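Local coordinates for protein cystalysin (Treponema denticola, PDB 1C7N) that binds pyridoxal-5'-phosphate and belongs to the class I and II aminotransferase family of PLP-dependent enzymes, with two subunits in the assembly, at residues A[81-86]-A[214-219]; A[107-112]-A[197-202]; A[115-120]-A[157-162]; A[188-193]-A[220-225]. One frame throughout, in Å; residues are numbered along the deposited sequence.

Contact 1 of 4, residues A[81-86]-A[214-219]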
# COMPACT_ATOMS: atom_id res chain seq x y z
N ASP A 81 24.05 11.68 -6.65
CA ASP A 81 24.57 11.53 -8.00
C ASP A 81 23.69 12.12 -9.10
O ASP A 81 24.19 12.74 -10.03
CB ASP A 81 24.81 10.05 -8.30
CG ASP A 81 25.72 9.37 -7.29
OD1 ASP A 81 26.43 10.08 -6.55
OD2 ASP A 81 25.73 8.13 -7.24
N ARG A 82 22.38 11.93 -8.99
CA ARG A 82 21.45 12.41 -10.00
C ARG A 82 20.94 13.83 -9.85
O ARG A 82 20.60 14.48 -10.84
CB ARG A 82 20.25 11.46 -10.08
CG ARG A 82 20.56 10.13 -10.73
CD ARG A 82 20.48 10.24 -12.24
NE ARG A 82 20.93 9.02 -12.91
CZ ARG A 82 20.62 8.69 -14.16
NH1 ARG A 82 19.85 9.49 -14.88
NH2 ARG A 82 21.09 7.56 -14.68
N HIS A 83 20.89 14.34 -8.62
CA HIS A 83 20.38 15.68 -8.41
C HIS A 83 21.19 16.64 -7.54
O HIS A 83 20.68 17.68 -7.13
CB HIS A 83 18.95 15.59 -7.87
CG HIS A 83 18.00 14.87 -8.78
ND1 HIS A 83 17.75 13.52 -8.68
CD2 HIS A 83 17.28 15.31 -9.84
CE1 HIS A 83 16.90 13.16 -9.63
NE2 HIS A 83 16.60 14.23 -10.35
N GLN A 84 22.45 16.31 -7.26
CA GLN A 84 23.30 17.18 -6.43
C GLN A 84 22.51 17.54 -5.17
O GLN A 84 22.58 18.67 -4.69
CB GLN A 84 23.63 18.49 -7.15
CG GLN A 84 24.13 18.35 -8.56
CD GLN A 84 24.10 19.67 -9.30
OE1 GLN A 84 23.04 20.31 -9.43
NE2 GLN A 84 25.26 20.10 -9.80
N TRP A 85 21.77 16.57 -4.65
CA TRP A 85 20.94 16.79 -3.48
C TRP A 85 21.43 15.98 -2.30
O TRP A 85 21.45 14.75 -2.34
CB TRP A 85 19.50 16.42 -3.84
CG TRP A 85 18.49 16.71 -2.79
CD1 TRP A 85 18.58 17.63 -1.78
CD2 TRP A 85 17.19 16.13 -2.69
NE1 TRP A 85 17.41 17.65 -1.06
CE2 TRP A 85 16.54 16.74 -1.60
CE3 TRP A 85 16.50 15.15 -3.42
CZ2 TRP A 85 15.24 16.40 -1.21
CZ3 TRP A 85 15.21 14.81 -3.04
CH2 TRP A 85 14.59 15.44 -1.95
N ASP A 86 21.83 16.68 -1.24
CA ASP A 86 22.35 16.04 -0.03
C ASP A 86 21.27 15.81 1.02
O ASP A 86 20.84 16.74 1.70
CB ASP A 86 23.47 16.91 0.56
CG ASP A 86 24.23 16.21 1.67
OD1 ASP A 86 25.02 16.89 2.35
OD2 ASP A 86 24.04 14.99 1.86
N TYR A 214 17.68 20.35 -20.71
CA TYR A 214 17.10 20.91 -19.50
C TYR A 214 17.71 20.30 -18.24
O TYR A 214 18.24 19.19 -18.27
CB TYR A 214 15.59 20.75 -19.53
CG TYR A 214 15.01 21.42 -20.75
CD1 TYR A 214 14.78 20.69 -21.92
CD2 TYR A 214 14.78 22.79 -20.77
CE1 TYR A 214 14.36 21.33 -23.09
CE2 TYR A 214 14.36 23.44 -21.93
CZ TYR A 214 14.15 22.70 -23.08
OH TYR A 214 13.76 23.35 -24.23
N GLU A 215 17.62 21.05 -17.15
CA GLU A 215 18.18 20.63 -15.87
C GLU A 215 17.18 20.81 -14.74
O GLU A 215 16.68 21.91 -14.52
CB GLU A 215 19.42 21.48 -15.54
CG GLU A 215 20.47 21.60 -16.63
CD GLU A 215 21.24 20.31 -16.84
OE1 GLU A 215 21.45 19.57 -15.86
OE2 GLU A 215 21.66 20.06 -17.99
N HIS A 216 16.90 19.74 -14.01
CA HIS A 216 15.98 19.81 -12.89
C HIS A 216 16.72 20.23 -11.62
O HIS A 216 17.85 19.81 -11.38
CB HIS A 216 15.30 18.45 -12.65
CG HIS A 216 14.36 18.45 -11.48
ND1 HIS A 216 14.78 18.25 -10.18
CD2 HIS A 216 13.02 18.67 -11.41
CE1 HIS A 216 13.74 18.34 -9.37
NE2 HIS A 216 12.67 18.60 -10.09
N THR A 217 16.07 21.07 -10.83
CA THR A 217 16.64 21.54 -9.58
C THR A 217 15.69 21.13 -8.46
O THR A 217 14.54 21.57 -8.43
CB THR A 217 16.77 23.08 -9.55
OG1 THR A 217 17.66 23.50 -10.59
CG2 THR A 217 17.29 23.54 -8.20
N VAL A 218 16.15 20.28 -7.55
CA VAL A 218 15.32 19.86 -6.43
C VAL A 218 15.07 21.14 -5.64
O VAL A 218 16.01 21.77 -5.14
CB VAL A 218 16.04 18.82 -5.54
CG1 VAL A 218 15.24 18.57 -4.29
CG2 VAL A 218 16.22 17.52 -6.32
N PHE A 219 13.81 21.52 -5.54
CA PHE A 219 13.42 22.75 -4.86
C PHE A 219 14.05 22.99 -3.49
O PHE A 219 14.66 24.04 -3.27
CB PHE A 219 11.90 22.81 -4.75
CG PHE A 219 11.34 24.21 -4.81
CD1 PHE A 219 9.98 24.41 -5.07
CD2 PHE A 219 12.16 25.32 -4.63
CE1 PHE A 219 9.45 25.70 -5.13
CE2 PHE A 219 11.64 26.62 -4.69
CZ PHE A 219 10.28 26.81 -4.94
O HOH W 1 18.98 19.54 -8.01
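His83 and Trp85 meet Val218 and His216 in a mostly apolar, buried contact between the C-terminal part of helix 69-83 and the irregular loop that runs from strand 199-203 to helix 224-227. Val218 is the wedge. Its CG1 methyl sits over the middle of the Trp85 six-membered ring, 3.5 Å from the ring centroid and 12° off the normal, a CH-pi contact. CG1 lies anti to the backbone N of Val218 (chi1 172°), which leaves CG2 beside that N, where it bridges the two partners, 3.7 Å from His83 CB and 3.8 Å from Trp85 CE3. Gln84 has positive phi and no longer helical angles, and the turn sets His83 and Trp85 toward the same valine. In this PLP-dependent aminotransferase fold the loop stays about 11 Å from the bound PLP at the His216 side chain, outside contact distance. The imidazoles of His83 and His216 meet obliquely, planes at 83°, with His83 CD2 3.9 Å from His216 ND1. Each ring has a polar partner of its own: His83 NE2 is hydrogen-bonded to Phe207 O, and His216 NE2 to Ser172 O. One water joins the backbones, donating to His83 O at 2.7 Å and accepting from Val218 N at 3.0 Å.

Contact 2 of 4, residues A[107-112]-A[197-202]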
# COMPACT_ATOMS: atom_id res chain seq x y z
N ARG A 107 -4.21 16.23 5.12
CA ARG A 107 -4.85 15.73 6.33
C ARG A 107 -4.16 16.21 7.60
O ARG A 107 -4.81 16.70 8.52
CB ARG A 107 -4.88 14.20 6.28
CG ARG A 107 -5.51 13.53 7.50
CD ARG A 107 -5.67 12.03 7.27
NE ARG A 107 -6.37 11.76 6.01
CZ ARG A 107 -5.78 11.32 4.90
NH1 ARG A 107 -4.48 11.09 4.87
NH2 ARG A 107 -6.51 11.13 3.80
N GLU A 108 -2.84 16.07 7.64
CA GLU A 108 -2.06 16.42 8.82
C GLU A 108 -1.71 17.89 9.05
O GLU A 108 -1.81 18.38 10.17
CB GLU A 108 -0.77 15.59 8.84
CG GLU A 108 0.16 15.87 10.01
CD GLU A 108 -0.52 15.71 11.36
OE1 GLU A 108 -1.34 14.79 11.51
OE2 GLU A 108 -0.21 16.50 12.28
N PHE A 109 -1.31 18.61 8.01
CA PHE A 109 -0.91 20.00 8.19
C PHE A 109 -1.92 21.10 7.89
O PHE A 109 -1.56 22.28 7.85
CB PHE A 109 0.40 20.24 7.44
CG PHE A 109 1.50 19.30 7.85
CD1 PHE A 109 1.67 18.08 7.21
CD2 PHE A 109 2.32 19.61 8.93
CE1 PHE A 109 2.63 17.17 7.63
CE2 PHE A 109 3.29 18.70 9.37
CZ PHE A 109 3.44 17.48 8.72
N THR A 110 -3.18 20.74 7.69
CA THR A 110 -4.23 21.72 7.45
C THR A 110 -5.51 21.20 8.10
O THR A 110 -5.59 20.04 8.50
CB THR A 110 -4.52 21.96 5.95
OG1 THR A 110 -5.06 20.77 5.36
CG2 THR A 110 -3.24 22.35 5.21
N LYS A 111 -6.50 22.08 8.22
CA LYS A 111 -7.78 21.71 8.81
C LYS A 111 -8.87 22.11 7.82
O LYS A 111 -8.64 22.93 6.93
CB LYS A 111 -7.98 22.46 10.12
CG LYS A 111 -7.91 23.98 9.98
CD LYS A 111 -8.24 24.69 11.29
CE LYS A 111 -8.04 26.20 11.18
NZ LYS A 111 -8.91 26.82 10.15
N PRO A 112 -10.07 21.53 7.94
CA PRO A 112 -11.13 21.90 7.01
C PRO A 112 -11.27 23.42 6.95
O PRO A 112 -11.18 24.09 7.98
CB PRO A 112 -12.36 21.22 7.60
CG PRO A 112 -11.78 19.96 8.19
CD PRO A 112 -10.53 20.48 8.87
N ASP A 197 4.00 32.19 5.87
CA ASP A 197 3.97 31.03 6.74
C ASP A 197 3.57 29.79 5.96
O ASP A 197 3.13 28.79 6.53
CB ASP A 197 2.98 31.24 7.90
CG ASP A 197 3.34 32.43 8.77
OD1 ASP A 197 4.53 32.60 9.09
OD2 ASP A 197 2.42 33.20 9.14
N LEU A 198 3.72 29.86 4.64
CA LEU A 198 3.38 28.74 3.78
C LEU A 198 4.38 27.61 3.91
O LEU A 198 5.58 27.83 4.05
CB LEU A 198 3.33 29.17 2.31
CG LEU A 198 2.12 29.95 1.78
CD1 LEU A 198 2.37 30.31 0.32
CD2 LEU A 198 0.86 29.12 1.92
N MET A 199 3.87 26.39 3.86
CA MET A 199 4.70 25.21 3.93
C MET A 199 4.92 24.88 2.45
O MET A 199 4.19 25.39 1.61
CB MET A 199 3.92 24.09 4.62
CG MET A 199 4.77 22.97 5.16
SD MET A 199 3.80 21.93 6.28
CE MET A 199 4.86 20.49 6.37
N LEU A 200 5.92 24.07 2.13
CA LEU A 200 6.15 23.71 0.73
C LEU A 200 6.04 22.21 0.51
O LEU A 200 6.80 21.43 1.09
CB LEU A 200 7.53 24.18 0.26
CG LEU A 200 7.89 23.73 -1.17
CD1 LEU A 200 6.95 24.39 -2.17
CD2 LEU A 200 9.32 24.08 -1.49
N TRP A 201 5.09 21.81 -0.33
CA TRP A 201 4.89 20.40 -0.66
C TRP A 201 5.25 20.29 -2.14
O TRP A 201 4.43 20.60 -3.00
CB TRP A 201 3.44 19.98 -0.45
CG TRP A 201 2.89 20.27 0.92
CD1 TRP A 201 3.60 20.48 2.08
CD2 TRP A 201 1.50 20.37 1.29
NE1 TRP A 201 2.74 20.70 3.13
CE2 TRP A 201 1.45 20.64 2.67
CE3 TRP A 201 0.30 20.25 0.57
CZ2 TRP A 201 0.24 20.79 3.36
CZ3 TRP A 201 -0.90 20.41 1.25
CH2 TRP A 201 -0.92 20.68 2.63
N SER A 202 6.47 19.84 -2.42
CA SER A 202 6.95 19.72 -3.79
C SER A 202 6.91 18.30 -4.36
O SER A 202 7.64 17.42 -3.91
CB SER A 202 8.38 20.27 -3.88
OG SER A 202 8.80 20.39 -5.22
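Met199 presses its CE methyl onto one face of the Phe109 ring, and this is the tight half of the contact. CE stands 3.7 Å from the Phe109 ring centroid and 11° off the normal, a CH-pi contact, while SD approaches obliquely, 4.3 Å from the same centroid, as a Met-aromatic pair. The reach comes from an extended chain: Met199 CG is anti to its backbone N (chi1 -161°) and the torsions beyond stay near 180°. The opposite face of Phe109 carries CG of Glu108, so the ring is sandwiched between its helix neighbour and the strand methionine. Strand 199-203 lies within the mixed sheet of the PLP-dependent aminotransferase fold, and helix 98-109 packs against it here near its C-terminal end; helix 255-267 adds Ile257, which touches both Phe109 and Met199. Tight as it is, this pair keeps some exposure to solvent. The looser half, at the rim of Trp201, is by contrast the more deeply buried. Phe109 CB comes to 4.1 Å from Trp201 CZ2, and Thr110 CG2 to 3.9 Å from Trp201 CH2, both at the indole edge and near its plane. Trp201 NE1 gives a weak hydrogen bond to Met199 SD, 3.5 Å long, with the sulfur in the indole plane. Thr110 OG1 is hydrogen-bonded to Val106 O in helix 98-109.

Contact 3 of 4, residues A[115-120]-A[157-162]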
# COMPACT_ATOMS: atom_id res chain seq x y z
N GLY A 115 -6.85 26.86 3.21
CA GLY A 115 -6.59 26.91 1.79
C GLY A 115 -5.25 26.29 1.45
O GLY A 115 -4.31 26.33 2.25
N VAL A 116 -5.17 25.69 0.27
CA VAL A 116 -3.94 25.08 -0.24
C VAL A 116 -3.75 25.61 -1.66
O VAL A 116 -4.64 25.50 -2.50
CB VAL A 116 -4.03 23.54 -0.30
CG1 VAL A 116 -2.78 22.98 -0.98
CG2 VAL A 116 -4.16 22.97 1.10
N ILE A 117 -2.58 26.20 -1.91
CA ILE A 117 -2.29 26.77 -3.21
C ILE A 117 -1.65 25.80 -4.20
O ILE A 117 -0.68 25.10 -3.87
CB ILE A 117 -1.36 27.99 -3.07
CG1 ILE A 117 -2.07 29.09 -2.26
CG2 ILE A 117 -0.96 28.52 -4.44
CD1 ILE A 117 -1.17 30.22 -1.84
N ILE A 118 -2.23 25.75 -5.39
CA ILE A 118 -1.74 24.91 -6.48
C ILE A 118 -1.65 25.76 -7.74
O ILE A 118 -2.43 26.70 -7.93
CB ILE A 118 -2.69 23.72 -6.76
CG1 ILE A 118 -4.10 24.23 -7.07
CG2 ILE A 118 -2.68 22.74 -5.58
CD1 ILE A 118 -5.00 23.19 -7.67
N ILE A 119 -0.70 25.44 -8.60
CA ILE A 119 -0.50 26.15 -9.85
C ILE A 119 -1.18 25.33 -10.94
O ILE A 119 -0.80 24.19 -11.21
CB ILE A 119 1.01 26.34 -10.12
CG1 ILE A 119 1.61 27.19 -8.99
CG2 ILE A 119 1.23 27.00 -11.46
CD1 ILE A 119 3.10 27.43 -9.10
N THR A 120 -2.20 25.92 -11.56
CA THR A 120 -3.02 25.26 -12.57
C THR A 120 -2.86 25.77 -14.00
O THR A 120 -2.38 26.88 -14.22
CB THR A 120 -4.50 25.38 -12.19
OG1 THR A 120 -4.87 26.76 -12.20
CG2 THR A 120 -4.74 24.82 -10.78
N GLU A 157 2.34 35.83 -4.86
CA GLU A 157 2.76 36.53 -3.65
C GLU A 157 1.53 37.02 -2.90
O GLU A 157 1.49 37.00 -1.67
CB GLU A 157 3.67 37.72 -3.98
CG GLU A 157 4.36 38.28 -2.74
CD GLU A 157 5.24 39.48 -3.03
OE1 GLU A 157 6.09 39.39 -3.94
OE2 GLU A 157 5.09 40.51 -2.33
N LYS A 158 0.52 37.45 -3.65
CA LYS A 158 -0.72 37.92 -3.05
C LYS A 158 -1.37 36.80 -2.24
O LYS A 158 -1.75 36.99 -1.09
CB LYS A 158 -1.68 38.40 -4.13
CG LYS A 158 -3.01 38.90 -3.59
CD LYS A 158 -3.89 39.41 -4.71
CE LYS A 158 -5.25 39.85 -4.19
NZ LYS A 158 -6.13 40.31 -5.30
N LEU A 159 -1.48 35.63 -2.86
CA LEU A 159 -2.10 34.48 -2.19
C LEU A 159 -1.33 34.01 -0.96
O LEU A 159 -1.93 33.57 0.01
CB LEU A 159 -2.24 33.32 -3.18
CG LEU A 159 -3.14 33.53 -4.39
CD1 LEU A 159 -3.00 32.36 -5.35
CD2 LEU A 159 -4.59 33.69 -3.94
N SER A 160 -0.01 34.11 -1.00
CA SER A 160 0.82 33.68 0.12
C SER A 160 0.60 34.55 1.34
O SER A 160 0.85 34.13 2.47
CB SER A 160 2.30 33.72 -0.26
OG SER A 160 2.75 35.05 -0.41
N LYS A 161 0.13 35.78 1.11
CA LYS A 161 -0.12 36.71 2.21
C LYS A 161 -1.43 36.40 2.93
O LYS A 161 -1.67 36.91 4.02
CB LYS A 161 -0.12 38.14 1.68
CG LYS A 161 1.27 38.65 1.30
CD LYS A 161 1.25 39.48 0.02
CE LYS A 161 0.30 40.66 0.11
NZ LYS A 161 0.19 41.38 -1.19
N ASP A 162 -2.27 35.56 2.31
CA ASP A 162 -3.54 35.18 2.91
C ASP A 162 -3.28 34.12 3.98
O ASP A 162 -2.99 32.96 3.67
CB ASP A 162 -4.50 34.61 1.86
CG ASP A 162 -5.89 34.34 2.42
OD1 ASP A 162 -6.03 34.24 3.65
OD2 ASP A 162 -6.83 34.20 1.61
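Ile117 and Leu159 make the apolar part, a small contact burying 110 Å² in all. The end of the isoleucine does the touching: Ile117 CD1 lies 3.5 Å from Leu159 CB, at the root of the leucine side chain and not at its branched tip. Ile117 CG1 stands anti to the carbonyl carbon (chi1 -63°) and chi2 is extended at 169°, which projects CD1 off the strand to the helix surface. From there the methyl also reaches the helix backbone, 3.9 Å from Leu159 C and 4.1 Å from Ser160 N.

The polar interactions lie within segment 157-162. Ser160 OG donates to Glu157 O at 2.6 Å, tilted 29° from the carbonyl plane, and has a second hydrogen bond with Lys195 NZ. Lys161 N bonds Lys158 O, and Asp162 N bonds Leu159 O at 3.1 Å.

In the fold, helix 153-160 lies here against one face of the large mixed sheet of this aminotransferase-family protein. Strand 115-118 runs parallel between strands 165-171 and 136-139; Ile138 touches both Ile117 and Leu159, while Val116 and Ile118 pack on helix 125-131.

Contact 4 of 4, residues A[188-193]-A[220-225]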
# COMPACT_ATOMS: atom_id res chain seq x y z
N LYS A 188 12.40 32.98 -6.98
CA LYS A 188 11.28 33.89 -6.73
C LYS A 188 10.22 33.23 -5.86
O LYS A 188 9.64 33.87 -4.98
CB LYS A 188 10.64 34.33 -8.05
CG LYS A 188 11.32 35.48 -8.77
CD LYS A 188 10.41 36.02 -9.87
CE LYS A 188 10.98 37.25 -10.55
NZ LYS A 188 10.00 37.83 -11.52
N ILE A 189 9.96 31.96 -6.13
CA ILE A 189 8.96 31.23 -5.35
C ILE A 189 9.49 31.01 -3.94
O ILE A 189 8.75 31.14 -2.96
CB ILE A 189 8.63 29.87 -5.99
CG1 ILE A 189 8.12 30.08 -7.42
CG2 ILE A 189 7.58 29.14 -5.15
CD1 ILE A 189 7.86 28.80 -8.18
N LYS A 190 10.78 30.70 -3.82
CA LYS A 190 11.40 30.48 -2.52
C LYS A 190 11.26 31.72 -1.64
O LYS A 190 10.94 31.61 -0.46
CB LYS A 190 12.89 30.15 -2.67
CG LYS A 190 13.66 30.18 -1.36
CD LYS A 190 15.15 29.97 -1.57
CE LYS A 190 15.76 31.07 -2.43
NZ LYS A 190 15.82 32.40 -1.76
N ASP A 191 11.51 32.89 -2.22
CA ASP A 191 11.39 34.13 -1.47
C ASP A 191 9.97 34.35 -0.98
O ASP A 191 9.76 34.73 0.18
CB ASP A 191 11.85 35.33 -2.31
CG ASP A 191 13.34 35.34 -2.55
OD1 ASP A 191 14.09 34.71 -1.76
OD2 ASP A 191 13.78 35.99 -3.52
N ILE A 192 9.00 34.12 -1.85
CA ILE A 192 7.60 34.28 -1.50
C ILE A 192 7.23 33.33 -0.36
O ILE A 192 6.51 33.69 0.57
CB ILE A 192 6.68 34.00 -2.71
CG1 ILE A 192 6.93 35.02 -3.81
CG2 ILE A 192 5.21 34.02 -2.28
CD1 ILE A 192 6.10 34.80 -5.06
N VAL A 193 7.74 32.10 -0.44
CA VAL A 193 7.45 31.10 0.59
C VAL A 193 8.06 31.43 1.94
O VAL A 193 7.37 31.40 2.96
CB VAL A 193 7.95 29.70 0.16
CG1 VAL A 193 7.80 28.71 1.31
CG2 VAL A 193 7.14 29.22 -1.05
N GLN A 220 13.93 22.03 -2.58
CA GLN A 220 14.48 22.21 -1.24
C GLN A 220 16.01 22.15 -1.16
O GLN A 220 16.58 22.30 -0.08
CB GLN A 220 13.88 21.19 -0.27
CG GLN A 220 14.32 19.75 -0.50
CD GLN A 220 13.88 18.84 0.63
OE1 GLN A 220 12.71 18.47 0.72
NE2 GLN A 220 14.81 18.50 1.51
N SER A 221 16.67 21.93 -2.29
CA SER A 221 18.12 21.85 -2.30
C SER A 221 18.78 23.22 -2.47
O SER A 221 19.99 23.35 -2.33
CB SER A 221 18.59 20.95 -3.45
OG SER A 221 18.48 21.62 -4.69
N ILE A 222 17.98 24.25 -2.75
CA ILE A 222 18.52 25.58 -2.96
C ILE A 222 18.59 26.45 -1.70
O ILE A 222 19.14 27.55 -1.74
CB ILE A 222 17.72 26.36 -4.03
CG1 ILE A 222 16.32 26.67 -3.51
CG2 ILE A 222 17.63 25.53 -5.31
CD1 ILE A 222 15.53 27.61 -4.40
N ASP A 223 18.03 25.97 -0.60
CA ASP A 223 18.03 26.74 0.65
C ASP A 223 17.67 25.83 1.82
O ASP A 223 16.65 25.14 1.78
CB ASP A 223 17.02 27.89 0.54
CG ASP A 223 17.08 28.84 1.72
OD1 ASP A 223 16.61 28.46 2.82
OD2 ASP A 223 17.59 29.96 1.56
N GLU A 224 18.50 25.83 2.85
CA GLU A 224 18.26 24.98 4.02
C GLU A 224 17.07 25.41 4.85
O GLU A 224 16.38 24.57 5.44
CB GLU A 224 19.52 24.92 4.89
CG GLU A 224 20.62 24.03 4.35
CD GLU A 224 20.15 22.60 4.10
OE1 GLU A 224 19.17 22.17 4.75
OE2 GLU A 224 20.77 21.90 3.27
N GLN A 225 16.81 26.72 4.92
CA GLN A 225 15.67 27.20 5.69
C GLN A 225 14.38 26.83 4.97
O GLN A 225 13.36 26.58 5.61
CB GLN A 225 15.75 28.72 5.89
CG GLN A 225 16.74 29.15 6.97
CD GLN A 225 18.18 28.96 6.54
OE1 GLN A 225 18.66 29.66 5.65
NE2 GLN A 225 18.87 28.02 7.18
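An extended start to the Lys190 chain, chi1 168° and chi2 -175°, carries CD out to Ile222 and Asp223; two bends beyond it then turn NZ back toward Asp191. Lys190 belongs to helix 183-195, and Asp223 occupies the N-cap of helix 224-227; the contact thus joins helix 183-195 to the loop and N-cap leading into helix 224-227, two helices of the PLP-dependent aminotransferase fold that flank strand 199-203 in the chain. Lys190 CD is the meeting point. It lies 3.5 Å from Asp223 CB, the two side chains crossing at about a right angle, and 3.7 Å from Ile222 CD1. Ile222 CG1 sits between its own backbone N and carbonyl carbon, and from there the chain extends so that CD1 crosses the lysine chain at a slant, with Lys190 CE at 4.0 Å. Leu226 of helix 224-227 also touches Lys190.

Asp223 OD1 is used for capping: it takes a weak, bent bond from Gln225 N and another hydrogen bond from Leu226 N. Asp223 OD2 remains 4.5 Å from Lys190 NZ, beyond a salt bridge, though the opposite charges may still attract modestly. The Lys190 ammonium turns back to its own helix and forms a salt bridge with Asp191: Lys190 NZ is 2.9 Å from Asp191 OD1, which it meets from above the carboxylate plane, 37° out of it.

Contacts 2 and 3 each include a strand of the large mixed sheet, 199-203 and 115-118, whereas contacts 1 and 4 lie on helices and the loop after strand 199-203. Contacts 2 and 3 are close, about 12 Å between centres; Leu198 packs on Ser160 and Ile117. Contact 4 lies about 15 Å from contact 3 between centres, where Ile192 meets Ser160, and about 14 Å from contact 1, where Trp85 packs on Gln220. Contacts 1 and 2, about 24 Å apart between centres, touch through Phe219 and Leu200. Along the chain, contact 3 falls between the segments of contact 2, and both between those of contact 1; contact 4 alternates with contacts 1 and 2, joining helix 69-83, loop 214-225 and helix 183-195.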